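Local coordinates for lipoprotein (Colwellia psychrerythraea, PDB 3O0Y), which is a putative lipoprotein of unknown function whose DUF885 family belongs to the MA clan of peptidases, so it may be related to metallopeptidases, at residues Y126-W130 with N142-D147; R356-L360 with I419-M424; A399-T405 with I416-N420. The contacts are given in a common frame with arbitrary orientation. Numbering follows the deposited sequence.

In the fold
Along the chain, interaction 1 closes before the other two open, and its segments 126-130 and 142-147 join a short strand to the start of helix 144-154. Interactions 3 and 2 end on the same stretch and share Ile419 and Asn420; their centres lie about 11 Å apart. Interaction 3 pairs strands 402-405 and 416-419 of a three-stranded mixed sheet, and interaction 2 packs helix 353-373 on the loop that leaves strand 416-419 for helix 432-439. Interaction 1 sits about 18 Å from interaction 3 and about 28 Å from interaction 2, centre to centre, without touching either. In this largely helical DUF885 protein, interaction 2 joins the sheet's central strand to a helix, while interaction 1 belongs to another part of the helical body.

Interaction 1: residues Y126-W130 with N142-D147; sequences YIDTW and NGPLID
An Asx turn faces the N-terminus of helix 144-154, Gly143 at its N-cap, in this buried contact. Strand 126-128 ends in the turn, where Asp128 (chi1 t) accepts at OD2 from Trp130 N (2.9 Å). Across from it, Asn142 is roughly extended and Gly143 takes positive phi (phi/psi 96/168), which calls for glycine; its O receives Ile146 N (3.0 Å) and Asp147 N (2.8 Å). The CA atoms of Asp128 and Gly143 stand 7.6 Å apart. Tyr126, chi1 p, reaches toward the helix, its OH donating to Asp128 OD1 (2.9 Å) and lying 3.4 Å from Gly143 CA. Pro144 CD sits over one face of the Tyr126 ring, 4.3 Å from the centroid, a CH-pi contact. Two waters link Tyr126 OH to Asn142 in place of a direct bond: one donates to Tyr126 OH (3.1 Å) and Asn142 OD1 (2.7 Å), the other accepts from Asn142 ND2 (3.0 Å) and donates weakly to Tyr126 OH (3.4 Å). Asn142 ND2 approaches the edge of the Trp130 ring, 4.0 Å from CZ3. Trp549 donates to Asn142 OD1 and meets Trp130 edge-to-face, while Tyr126 touches Glu76 of helix 73-92 and Pro144 Ile181 of helix 174-190.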
ATOM      1  N   TYR A 126      -4.659  13.514   7.745  1.00  7.03           N
ATOM      2  CA  TYR A 126      -5.605  12.554   8.287  1.00  7.86           C
ATOM      3  C   TYR A 126      -4.818  11.287   8.550  1.00  8.44           C
ATOM      4  O   TYR A 126      -3.791  11.094   7.928  1.00  9.39           O
ATOM      5  CB  TYR A 126      -6.776  12.273   7.316  1.00  9.74           C
ATOM      6  CG  TYR A 126      -6.400  11.424   6.105  1.00  6.07           C
ATOM      7  CD1 TYR A 126      -6.593  10.056   6.103  1.00 10.04           C
ATOM      8  CD2 TYR A 126      -5.703  11.973   5.030  1.00  6.99           C
ATOM      9  CE1 TYR A 126      -6.217   9.280   5.018  1.00  9.80           C
ATOM     10  CE2 TYR A 126      -5.339  11.177   3.913  1.00  9.90           C
ATOM     11  CZ  TYR A 126      -5.552   9.827   3.950  1.00 11.82           C
ATOM     12  OH  TYR A 126      -5.103   8.993   2.911  1.00 12.08           O
ATOM     13  N   ILE A 127      -5.295  10.458   9.487  1.00  7.39           N
ATOM     14  CA  ILE A 127      -4.668   9.149   9.787  1.00  7.50           C
ATOM     15  C   ILE A 127      -5.202   8.068   8.873  1.00  8.05           C
ATOM     16  O   ILE A 127      -6.418   7.844   8.798  1.00  8.88           O
ATOM     17  CB  ILE A 127      -4.885   8.701  11.232  1.00  7.29           C
ATOM     18  CG1 ILE A 127      -4.347   9.760  12.231  1.00  8.39           C
ATOM     19  CG2 ILE A 127      -4.248   7.330  11.477  1.00  9.27           C
ATOM     20  CD1 ILE A 127      -2.875  10.185  11.951  1.00  7.84           C
ATOM     21  N   ASP A 128      -4.307   7.504   8.082  1.00  7.85           N
ATOM     22  CA  ASP A 128      -4.611   6.431   7.162  1.00  8.49           C
ATOM     23  C   ASP A 128      -4.261   5.071   7.858  1.00  8.58           C
ATOM     24  O   ASP A 128      -3.158   4.908   8.430  1.00  7.65           O
ATOM     25  CB  ASP A 128      -3.802   6.686   5.847  1.00  7.61           C
ATOM     26  CG  ASP A 128      -4.211   5.774   4.730  1.00 13.26           C
ATOM     27  OD1 ASP A 128      -4.998   6.247   3.870  1.00 14.52           O
ATOM     28  OD2 ASP A 128      -3.795   4.582   4.747  1.00 10.38           O
ATOM     29  N   THR A 129      -5.162   4.078   7.784  1.00  9.04           N
ATOM     30  CA  THR A 129      -4.894   2.813   8.428  1.00  8.56           C
ATOM     31  C   THR A 129      -3.776   2.043   7.786  1.00  8.66           C
ATOM     32  O   THR A 129      -3.279   1.096   8.419  1.00  9.15           O
ATOM     33  CB  THR A 129      -6.119   1.890   8.519  1.00  9.71           C
ATOM     34  OG1 THR A 129      -6.617   1.639   7.199  1.00 11.48           O
ATOM     35  CG2 THR A 129      -7.278   2.597   9.425  1.00  9.70           C
ATOM     36  N   TRP A 130      -3.334   2.445   6.590  1.00  7.84           N
ATOM     37  CA  TRP A 130      -2.110   1.890   5.976  1.00  9.00           C
ATOM     38  C   TRP A 130      -0.898   2.785   6.189  1.00  7.90           C
ATOM     39  O   TRP A 130       0.114   2.334   6.715  1.00  7.39           O
ATOM     40  CB  TRP A 130      -2.366   1.591   4.479  1.00  8.92           C
ATOM     41  CG  TRP A 130      -1.158   1.546   3.635  1.00  7.39           C
ATOM     42  CD1 TRP A 130      -0.180   0.557   3.686  1.00  9.84           C
ATOM     43  CD2 TRP A 130      -0.767   2.449   2.605  1.00  6.61           C
ATOM     44  NE1 TRP A 130       0.800   0.829   2.771  1.00 12.23           N
ATOM     45  CE2 TRP A 130       0.476   2.001   2.109  1.00 11.39           C
ATOM     46  CE3 TRP A 130      -1.330   3.624   2.065  1.00 10.22           C
ATOM     47  CZ2 TRP A 130       1.148   2.668   1.088  1.00 10.77           C
ATOM     48  CZ3 TRP A 130      -0.644   4.295   1.060  1.00  9.06           C
ATOM     49  CH2 TRP A 130       0.538   3.780   0.553  1.00  9.38           C
ATOM     50  N   ASN A 142      -5.325   8.650  -3.221  1.00  8.84           N
ATOM     51  CA  ASN A 142      -6.090   7.951  -2.162  1.00 10.24           C
ATOM     52  C   ASN A 142      -6.762   8.954  -1.227  1.00 10.79           C
ATOM     53  O   ASN A 142      -7.043  10.065  -1.616  1.00 11.81           O
ATOM     54  CB  ASN A 142      -5.220   6.922  -1.397  1.00 10.87           C
ATOM     55  CG  ASN A 142      -4.213   7.584  -0.458  1.00 10.92           C
ATOM     56  OD1 ASN A 142      -3.869   8.791  -0.612  1.00 10.43           O
ATOM     57  ND2 ASN A 142      -3.760   6.809   0.535  1.00  8.92           N
ATOM     58  N   GLY A 143      -7.008   8.561   0.005  1.00 11.82           N
ATOM     59  CA  GLY A 143      -7.806   9.378   0.901  1.00 12.04           C
ATOM     60  C   GLY A 143      -9.243   8.894   0.877  1.00 12.04           C
ATOM     61  O   GLY A 143      -9.624   8.111   0.011  1.00  9.80           O
ATOM     62  N   PRO A 144     -10.055   9.393   1.835  1.00 10.16           N
ATOM     63  CA  PRO A 144     -11.376   8.760   2.083  1.00 10.25           C
ATOM     64  C   PRO A 144     -12.301   8.803   0.861  1.00 10.15           C
ATOM     65  O   PRO A 144     -13.071   7.858   0.633  1.00 11.23           O
ATOM     66  CB  PRO A 144     -11.920   9.523   3.280  1.00 11.93           C
ATOM     67  CG  PRO A 144     -10.959  10.703   3.500  1.00 12.52           C
ATOM     68  CD  PRO A 144      -9.660  10.332   2.878  1.00 11.50           C
ATOM     69  N   LEU A 145     -12.235   9.845   0.040  1.00 10.53           N
ATOM     70  CA  LEU A 145     -13.156   9.950  -1.105  1.00 12.39           C
ATOM     71  C   LEU A 145     -12.801   9.007  -2.258  1.00 11.51           C
ATOM     72  O   LEU A 145     -13.623   8.730  -3.137  1.00 11.56           O
ATOM     73  CB  LEU A 145     -13.291  11.428  -1.556  1.00 11.19           C
ATOM     74  CG  LEU A 145     -13.931  12.302  -0.492  1.00 14.90           C
ATOM     75  CD1 LEU A 145     -13.769  13.833  -0.821  1.00 11.39           C
ATOM     76  CD2 LEU A 145     -15.418  12.002  -0.271  1.00 13.82           C
ATOM     77  N   ILE A 146     -11.625   8.411  -2.201  1.00  9.27           N
ATOM     78  CA  ILE A 146     -11.212   7.450  -3.204  1.00 10.65           C
ATOM     79  C   ILE A 146     -11.322   6.094  -2.568  1.00 11.56           C
ATOM     80  O   ILE A 146     -11.848   5.149  -3.154  1.00 11.24           O
ATOM     81  CB  ILE A 146      -9.749   7.730  -3.658  1.00 11.19           C
ATOM     82  CG1 ILE A 146      -9.680   8.990  -4.483  1.00 10.02           C
ATOM     83  CG2 ILE A 146      -9.221   6.570  -4.434  1.00 12.17           C
ATOM     84  CD1 ILE A 146      -8.211   9.378  -5.040  1.00 11.91           C
ATOM     85  N   ASP A 147     -10.827   5.943  -1.338  1.00 11.63           N
ATOM     86  CA  ASP A 147     -10.820   4.588  -0.748  1.00 12.58           C
ATOM     87  C   ASP A 147     -12.156   4.081  -0.202  1.00 10.06           C
ATOM     88  O   ASP A 147     -12.367   2.892  -0.157  1.00 11.29           O
ATOM     89  CB  ASP A 147      -9.763   4.406   0.326  1.00 14.92           C
ATOM     90  CG  ASP A 147      -8.351   4.709  -0.220  1.00 20.42           C
ATOM     91  OD1 ASP A 147      -8.065   4.326  -1.380  1.00 27.32           O
ATOM     92  OD2 ASP A 147      -7.621   5.435   0.470  1.00 31.42           O
TER
HETATM   93  O   HOH W   1      -1.878   7.942   2.507  1.00 10.48           O
HETATM   94  O   HOH W   2      -2.758  10.308   1.322  1.00 12.28           O

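Interaction 2: residues R356-L360 with I419-M424; sequences REELL and INLRDM
Arg356 reaches from helix 353-373 to two backbone carbonyls of the loop that follows strand 416-419, the central strand of the three-stranded sheet. Its NE and NH1 both donate to Leu421 O, at 2.8 Å and 3.0 Å, and NH1 adds a weak bond to Arg422 O (3.1 Å). The long side chain (chi1 m, chi2 and chi3 t, chi4 83°) brings these acceptors to the edge of the guanidinium, and Met424 CE lies over one of its faces, 3.9 Å from Arg356 NE. Asp351 holds NH2 of the same group in a salt bridge. The loop backbone is folded by an Asx turn, in which Asn420 OD1 accepts from Arg422 N (2.9 Å). One helical turn sets the register: the CA atoms of Arg356 and Leu421 are 6.8 Å apart, those of Leu360 and Ile419 8.6 Å, so the loop runs back against the helix direction. Beside these polar contacts the packing is apolar. Leu359 (chi1 and chi2 t) places CD1 3.7 Å from Leu421 CD2 and 3.9 Å from Met424 SD; it also touches Leu432 of helix 432-439. Leu421, chi1 m, meets Leu360 with CD1 of each 4.1 Å apart. Leu360 CD2 lies 3.8 Å from Ile419 CG2.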
ATOM      1  N   ARG A 356      -4.820 -11.150 -23.707  1.00  6.99           N
ATOM      2  CA  ARG A 356      -5.055 -10.998 -22.296  1.00  5.85           C
ATOM      3  C   ARG A 356      -5.201 -12.358 -21.591  1.00  7.30           C
ATOM      4  O   ARG A 356      -4.741 -12.524 -20.454  1.00  7.41           O
ATOM      5  CB  ARG A 356      -6.197 -10.025 -22.036  1.00  6.82           C
ATOM      6  CG  ARG A 356      -5.799  -8.619 -22.301  1.00  7.73           C
ATOM      7  CD  ARG A 356      -7.021  -7.672 -22.333  1.00 11.37           C
ATOM      8  NE  ARG A 356      -6.532  -6.303 -22.530  1.00 11.91           N
ATOM      9  CZ  ARG A 356      -6.222  -5.753 -23.686  1.00 12.56           C
ATOM     10  NH1 ARG A 356      -5.766  -4.507 -23.731  1.00 12.44           N
ATOM     11  NH2 ARG A 356      -6.441  -6.400 -24.810  1.00 12.48           N
ATOM     12  N   GLU A 357      -5.859 -13.327 -22.237  1.00  5.04           N
ATOM     13  CA  GLU A 357      -5.882 -14.669 -21.701  1.00  6.57           C
ATOM     14  C   GLU A 357      -4.522 -15.305 -21.547  1.00  4.69           C
ATOM     15  O   GLU A 357      -4.267 -16.060 -20.550  1.00  7.23           O
ATOM     16  CB  GLU A 357      -6.779 -15.607 -22.588  1.00  6.26           C
ATOM     17  CG  GLU A 357      -8.283 -15.299 -22.475  1.00  7.77           C
ATOM     18  CD  GLU A 357      -9.166 -16.018 -23.519  1.00 11.09           C
ATOM     19  OE1 GLU A 357      -8.655 -16.462 -24.593  1.00 14.25           O
ATOM     20  OE2 GLU A 357     -10.431 -16.052 -23.251  1.00 13.76           O
ATOM     21  N   GLU A 358      -3.644 -15.032 -22.490  1.00  5.10           N
ATOM     22  CA  GLU A 358      -2.277 -15.539 -22.442  1.00  6.48           C
ATOM     23  C   GLU A 358      -1.539 -14.935 -21.260  1.00  4.74           C
ATOM     24  O   GLU A 358      -0.867 -15.631 -20.505  1.00  6.15           O
ATOM     25  CB  GLU A 358      -1.518 -15.266 -23.745  1.00  6.91           C
ATOM     26  CG  GLU A 358      -0.154 -16.029 -23.754  1.00  9.93           C
ATOM     27  CD  GLU A 358       0.722 -15.736 -24.965  1.00 22.12           C
ATOM     28  OE1 GLU A 358       0.297 -15.005 -25.853  1.00 24.69           O
ATOM     29  OE2 GLU A 358       1.886 -16.166 -24.952  1.00 25.45           O
ATOM     30  N   LEU A 359      -1.641 -13.616 -21.077  1.00  6.15           N
ATOM     31  CA  LEU A 359      -1.039 -12.973 -19.964  1.00  5.80           C
ATOM     32  C   LEU A 359      -1.503 -13.584 -18.645  1.00  6.68           C
ATOM     33  O   LEU A 359      -0.707 -13.917 -17.773  1.00  5.16           O
ATOM     34  CB  LEU A 359      -1.305 -11.461 -20.046  1.00  6.16           C
ATOM     35  CG  LEU A 359      -0.612 -10.541 -19.099  1.00  7.35           C
ATOM     36  CD1 LEU A 359      -0.806  -8.997 -19.564  1.00  7.29           C
ATOM     37  CD2 LEU A 359      -1.101 -10.762 -17.659  1.00  8.64           C
ATOM     38  N   LEU A 360      -2.810 -13.760 -18.490  1.00  7.37           N
ATOM     39  CA  LEU A 360      -3.362 -14.304 -17.246  1.00  6.77           C
ATOM     40  C   LEU A 360      -2.935 -15.754 -17.002  1.00  7.72           C
ATOM     41  O   LEU A 360      -2.631 -16.111 -15.862  1.00  6.15           O
ATOM     42  CB  LEU A 360      -4.879 -14.169 -17.229  1.00  6.34           C
ATOM     43  CG  LEU A 360      -5.410 -12.719 -17.019  1.00  7.57           C
ATOM     44  CD1 LEU A 360      -6.918 -12.677 -17.424  1.00 11.21           C
ATOM     45  CD2 LEU A 360      -5.202 -12.233 -15.647  1.00  8.40           C
ATOM     46  N   ILE A 419      -4.055  -7.305 -11.596  1.00  7.00           N
ATOM     47  CA  ILE A 419      -3.258  -6.943 -12.773  1.00  6.43           C
ATOM     48  C   ILE A 419      -3.996  -5.981 -13.697  1.00  7.93           C
ATOM     49  O   ILE A 419      -5.182  -6.170 -13.945  1.00  9.72           O
ATOM     50  CB  ILE A 419      -2.815  -8.266 -13.516  1.00  6.03           C
ATOM     51  CG1 ILE A 419      -1.874  -7.931 -14.650  1.00  8.30           C
ATOM     52  CG2 ILE A 419      -4.010  -9.055 -13.974  1.00  6.57           C
ATOM     53  CD1 ILE A 419      -0.484  -7.481 -14.218  1.00  9.59           C
ATOM     54  N   ASN A 420      -3.304  -4.941 -14.204  1.00  8.31           N
ATOM     55  CA  ASN A 420      -3.922  -3.968 -15.124  1.00  7.40           C
ATOM     56  C   ASN A 420      -3.761  -4.406 -16.568  1.00  9.44           C
ATOM     57  O   ASN A 420      -2.617  -4.484 -17.062  1.00  9.80           O
ATOM     58  CB  ASN A 420      -3.241  -2.629 -14.960  1.00  7.50           C
ATOM     59  CG  ASN A 420      -4.038  -1.528 -15.535  1.00  9.02           C
ATOM     60  OD1 ASN A 420      -4.605  -1.648 -16.610  1.00 10.53           O
ATOM     61  ND2 ASN A 420      -4.105  -0.408 -14.817  1.00 11.13           N
ATOM     62  N   LEU A 421      -4.857  -4.816 -17.202  1.00  9.20           N
ATOM     63  CA  LEU A 421      -4.816  -5.248 -18.593  1.00  7.98           C
ATOM     64  C   LEU A 421      -5.173  -4.156 -19.606  1.00  9.38           C
ATOM     65  O   LEU A 421      -5.429  -4.462 -20.800  1.00 11.10           O
ATOM     66  CB  LEU A 421      -5.698  -6.460 -18.739  1.00 10.18           C
ATOM     67  CG  LEU A 421      -5.549  -7.657 -17.807  1.00 13.05           C
ATOM     68  CD1 LEU A 421      -6.626  -8.674 -18.127  1.00 12.65           C
ATOM     69  CD2 LEU A 421      -4.105  -8.160 -17.991  1.00 12.50           C
ATOM     70  N   ARG A 422      -5.147  -2.891 -19.175  1.00  8.54           N
ATOM     71  CA  ARG A 422      -5.557  -1.831 -20.120  1.00  9.74           C
ATOM     72  C   ARG A 422      -4.706  -1.780 -21.385  1.00 12.27           C
ATOM     73  O   ARG A 422      -5.256  -1.699 -22.518  1.00 13.61           O
ATOM     74  CB  ARG A 422      -5.488  -0.462 -19.479  1.00 10.49           C
ATOM     75  CG  ARG A 422      -5.995   0.717 -20.347  1.00 15.27           C
ATOM     76  CD  ARG A 422      -5.803   2.105 -19.681  1.00 25.40           C
ATOM     77  NE  ARG A 422      -4.481   2.683 -19.958  1.00 40.09           N
ATOM     78  CZ  ARG A 422      -3.438   2.752 -19.106  1.00 47.22           C
ATOM     79  NH1 ARG A 422      -3.501   2.353 -17.828  1.00 48.28           N
ATOM     80  NH2 ARG A 422      -2.303   3.285 -19.542  1.00 52.22           N
ATOM     81  N   ASP A 423      -3.375  -1.814 -21.209  1.00 11.95           N
ATOM     82  CA  ASP A 423      -2.454  -1.569 -22.324  1.00 12.26           C
ATOM     83  C   ASP A 423      -1.380  -2.669 -22.368  1.00 11.78           C
ATOM     84  O   ASP A 423      -0.585  -2.798 -21.416  1.00 10.95           O
ATOM     85  CB  ASP A 423      -1.757  -0.257 -22.039  1.00 14.98           C
ATOM     86  CG  ASP A 423      -0.799   0.162 -23.178  1.00 24.21           C
ATOM     87  OD1 ASP A 423      -0.712  -0.580 -24.221  1.00 27.31           O
ATOM     88  OD2 ASP A 423      -0.121   1.217 -22.990  1.00 30.27           O
ATOM     89  N   MET A 424      -1.345  -3.418 -23.466  1.00 11.41           N
ATOM     90  CA  MET A 424      -0.387  -4.518 -23.561  1.00 12.42           C
ATOM     91  C   MET A 424       1.058  -3.950 -23.599  1.00 13.51           C
ATOM     92  O   MET A 424       2.008  -4.596 -23.159  1.00 13.29           O
ATOM     93  CB  MET A 424      -0.724  -5.503 -24.697  1.00 13.75           C
ATOM     94  CG  MET A 424      -1.952  -6.497 -24.435  1.00 14.82           C
ATOM     95  SD  MET A 424      -1.944  -7.449 -22.914  1.00  6.64           S
ATOM     96  CE  MET A 424      -2.681  -6.205 -21.730  1.00  7.54           C
TER

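Interaction 3: residues A399-T405 with I416-N420; sequences APGGQYT and IYWIN
Trp418 presents its indole edge to Thr405, NE1 donating to OG1 at 2.9 Å, with chi1 m for the indole and p for the threonine. The two belong to a beta hairpin: strands 402-405 and 416-419 run antiparallel, their axes 4.6 Å apart at closest approach and their directions at 160°. Gln403 with Trp418 and Thr405 with Ile416 are the hydrogen-bonded pairs, closed by Gln403 N to Trp418 O (3.0 Å), Trp418 N to Gln403 O (2.8 Å), Thr405 N to Ile416 O (2.9 Å) and Ile416 N to Thr405 O (3.0 Å). Gly402 with Ile419 and Tyr404 with Tyr417 are non-hydrogen-bonded pairs, CA atoms 4.6 Å apart in each. CA-H...O contacts add to the ladder: Gly402 CA to Trp418 O at 3.1 Å and Tyr404 CA to Ile416 O at 3.2 Å. Gln403, Thr405, Ile416 and Trp418 share one face, where Arg150 makes a cation-pi contact with the indole. On the other, Tyr404 and Tyr417 touch Glu439 of helix 432-439, and Tyr404 OH is hydrogen-bonded to His445 ND1. Next along the chain, Asn420 OD1 accepts from Arg422 N, while Asn420 N donates to Gly401 O (2.9 Å), and Asn420 ND2 to Pro400 O (3.1 Å) and, weakly, to Ala399 O (3.1 Å).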
ATOM      1  N   ALA A 399      -5.560   2.988 -12.430  1.00 19.28           N
ATOM      2  CA  ALA A 399      -5.023   1.975 -11.500  1.00 17.39           C
ATOM      3  C   ALA A 399      -3.561   1.719 -11.760  1.00 15.90           C
ATOM      4  O   ALA A 399      -3.063   1.859 -12.898  1.00 16.79           O
ATOM      5  CB  ALA A 399      -5.824   0.631 -11.605  1.00 15.58           C
ATOM      6  N   PRO A 400      -2.862   1.241 -10.746  1.00 15.15           N
ATOM      7  CA  PRO A 400      -1.511   0.823 -10.932  1.00 15.50           C
ATOM      8  C   PRO A 400      -1.385  -0.394 -11.868  1.00 14.95           C
ATOM      9  O   PRO A 400      -2.385  -0.995 -12.265  1.00 13.86           O
ATOM     10  CB  PRO A 400      -1.075   0.409  -9.522  1.00 16.88           C
ATOM     11  CG  PRO A 400      -2.258   0.039  -8.886  1.00 16.97           C
ATOM     12  CD  PRO A 400      -3.332   0.927  -9.378  1.00 16.75           C
ATOM     13  N   GLY A 401      -0.153  -0.655 -12.286  1.00 12.74           N
ATOM     14  CA  GLY A 401       0.182  -1.836 -13.107  1.00 12.08           C
ATOM     15  C   GLY A 401      -0.210  -3.131 -12.437  1.00 10.89           C
ATOM     16  O   GLY A 401      -0.727  -4.051 -13.093  1.00  8.21           O
ATOM     17  N   GLY A 402       0.047  -3.205 -11.134  1.00 11.26           N
ATOM     18  CA  GLY A 402      -0.367  -4.344 -10.305  1.00 10.11           C
ATOM     19  C   GLY A 402      -0.547  -3.941  -8.864  1.00  9.74           C
ATOM     20  O   GLY A 402      -0.040  -2.914  -8.451  1.00  8.97           O
ATOM     21  N   GLN A 403      -1.226  -4.781  -8.063  1.00  7.74           N
ATOM     22  CA  GLN A 403      -1.440  -4.417  -6.652  1.00  9.57           C
ATOM     23  C   GLN A 403      -1.807  -5.712  -5.963  1.00  8.75           C
ATOM     24  O   GLN A 403      -2.274  -6.647  -6.598  1.00 11.69           O
ATOM     25  CB  GLN A 403      -2.594  -3.436  -6.570  1.00 11.31           C
ATOM     26  CG  GLN A 403      -2.881  -2.925  -5.194  1.00 18.22           C
ATOM     27  CD  GLN A 403      -3.757  -1.710  -5.277  1.00 29.92           C
ATOM     28  OE1 GLN A 403      -4.823  -1.751  -5.882  1.00 33.47           O
ATOM     29  NE2 GLN A 403      -3.239  -0.582  -4.792  1.00 37.84           N
ATOM     30  N   TYR A 404      -1.635  -5.759  -4.659  1.00  7.72           N
ATOM     31  CA  TYR A 404      -2.071  -6.906  -3.882  1.00  6.75           C
ATOM     32  C   TYR A 404      -3.003  -6.350  -2.822  1.00  9.16           C
ATOM     33  O   TYR A 404      -2.675  -5.340  -2.159  1.00  8.03           O
ATOM     34  CB  TYR A 404      -0.902  -7.616  -3.180  1.00  7.44           C
ATOM     35  CG  TYR A 404      -1.362  -8.709  -2.252  1.00  5.98           C
ATOM     36  CD1 TYR A 404      -1.808  -9.881  -2.726  1.00  9.45           C
ATOM     37  CD2 TYR A 404      -1.392  -8.524  -0.880  1.00  5.67           C
ATOM     38  CE1 TYR A 404      -2.249 -10.875  -1.873  1.00  6.21           C
ATOM     39  CE2 TYR A 404      -1.814  -9.484  -0.028  1.00  4.94           C
ATOM     40  CZ  TYR A 404      -2.288 -10.636  -0.501  1.00  7.47           C
ATOM     41  OH  TYR A 404      -2.732 -11.604   0.347  1.00  8.27           O
ATOM     42  N   THR A 405      -4.141  -6.996  -2.670  1.00  7.94           N
ATOM     43  CA  THR A 405      -5.063  -6.746  -1.519  1.00  8.49           C
ATOM     44  C   THR A 405      -5.159  -7.907  -0.589  1.00  8.18           C
ATOM     45  O   THR A 405      -5.197  -9.043  -1.031  1.00  9.07           O
ATOM     46  CB  THR A 405      -6.463  -6.331  -1.998  1.00  9.07           C
ATOM     47  OG1 THR A 405      -6.989  -7.307  -2.906  1.00  8.70           O
ATOM     48  CG2 THR A 405      -6.400  -4.969  -2.724  1.00 12.19           C
ATOM     49  N   ILE A 416      -5.784 -11.039  -3.171  1.00  6.72           N
ATOM     50  CA  ILE A 416      -5.832 -10.892  -4.635  1.00  6.97           C
ATOM     51  C   ILE A 416      -4.668 -10.101  -5.180  1.00  6.79           C
ATOM     52  O   ILE A 416      -4.353  -8.996  -4.713  1.00  6.40           O
ATOM     53  CB  ILE A 416      -7.160 -10.168  -5.053  1.00  6.61           C
ATOM     54  CG1 ILE A 416      -8.380 -11.002  -4.545  1.00 10.09           C
ATOM     55  CG2 ILE A 416      -7.246  -9.944  -6.585  1.00  7.52           C
ATOM     56  CD1 ILE A 416      -9.652 -10.162  -4.505  1.00 12.96           C
ATOM     57  N   TYR A 417      -4.064 -10.681  -6.204  1.00  6.48           N
ATOM     58  CA  TYR A 417      -3.112 -10.060  -7.069  1.00  4.99           C
ATOM     59  C   TYR A 417      -3.918  -9.491  -8.221  1.00  5.87           C
ATOM     60  O   TYR A 417      -4.484 -10.198  -9.030  1.00  6.90           O
ATOM     61  CB  TYR A 417      -2.054 -11.086  -7.495  1.00  6.16           C
ATOM     62  CG  TYR A 417      -1.137 -10.736  -8.673  1.00  3.63           C
ATOM     63  CD1 TYR A 417      -0.901  -9.458  -9.092  1.00  5.67           C
ATOM     64  CD2 TYR A 417      -0.404 -11.746  -9.259  1.00  7.12           C
ATOM     65  CE1 TYR A 417      -0.021  -9.201 -10.148  1.00  5.02           C
ATOM     66  CE2 TYR A 417       0.443 -11.478 -10.339  1.00  5.78           C
ATOM     67  CZ  TYR A 417       0.646 -10.211 -10.747  1.00  8.91           C
ATOM     68  OH  TYR A 417       1.514  -9.945 -11.780  1.00  7.18           O
ATOM     69  N   TRP A 418      -3.989  -8.163  -8.225  1.00  5.90           N
ATOM     70  CA  TRP A 418      -4.623  -7.432  -9.263  1.00  6.66           C
ATOM     71  C   TRP A 418      -3.643  -7.050 -10.365  1.00  6.29           C
ATOM     72  O   TRP A 418      -2.529  -6.540 -10.092  1.00  8.08           O
ATOM     73  CB  TRP A 418      -5.207  -6.151  -8.753  1.00  6.46           C
ATOM     74  CG  TRP A 418      -6.260  -6.320  -7.751  1.00  5.73           C
ATOM     75  CD1 TRP A 418      -6.048  -6.438  -6.413  1.00  9.30           C
ATOM     76  CD2 TRP A 418      -7.692  -6.435  -7.952  1.00  7.18           C
ATOM     77  NE1 TRP A 418      -7.261  -6.583  -5.749  1.00 12.53           N
ATOM     78  CE2 TRP A 418      -8.278  -6.606  -6.668  1.00 11.97           C
ATOM     79  CE3 TRP A 418      -8.514  -6.435  -9.070  1.00 12.14           C
ATOM     80  CZ2 TRP A 418      -9.659  -6.771  -6.487  1.00 14.61           C
ATOM     81  CZ3 TRP A 418      -9.883  -6.614  -8.922  1.00 13.83           C
ATOM     82  CH2 TRP A 418     -10.452  -6.760  -7.609  1.00 14.81           C
ATOM     83  N   ILE A 419      -4.055  -7.305 -11.596  1.00  7.00           N
ATOM     84  CA  ILE A 419      -3.258  -6.943 -12.773  1.00  6.43           C
ATOM     85  C   ILE A 419      -3.996  -5.981 -13.697  1.00  7.93           C
ATOM     86  O   ILE A 419      -5.182  -6.170 -13.945  1.00  9.72           O
ATOM     87  CB  ILE A 419      -2.815  -8.266 -13.516  1.00  6.03           C
ATOM     88  CG1 ILE A 419      -1.874  -7.931 -14.650  1.00  8.30           C
ATOM     89  CG2 ILE A 419      -4.010  -9.055 -13.974  1.00  6.57           C
ATOM     90  CD1 ILE A 419      -0.484  -7.481 -14.218  1.00  9.59           C
ATOM     91  N   ASN A 420      -3.304  -4.941 -14.204  1.00  8.31           N
ATOM     92  CA  ASN A 420      -3.922  -3.968 -15.124  1.00  7.40           C
ATOM     93  C   ASN A 420      -3.761  -4.406 -16.568  1.00  9.44           C
ATOM     94  O   ASN A 420      -2.617  -4.484 -17.062  1.00  9.80           O
ATOM     95  CB  ASN A 420      -3.241  -2.629 -14.960  1.00  7.50           C
ATOM     96  CG  ASN A 420      -4.038  -1.528 -15.535  1.00  9.02           C
ATOM     97  OD1 ASN A 420      -4.605  -1.648 -16.610  1.00 10.53           O
ATOM     98  ND2 ASN A 420      -4.105  -0.408 -14.817  1.00 11.13           N
TER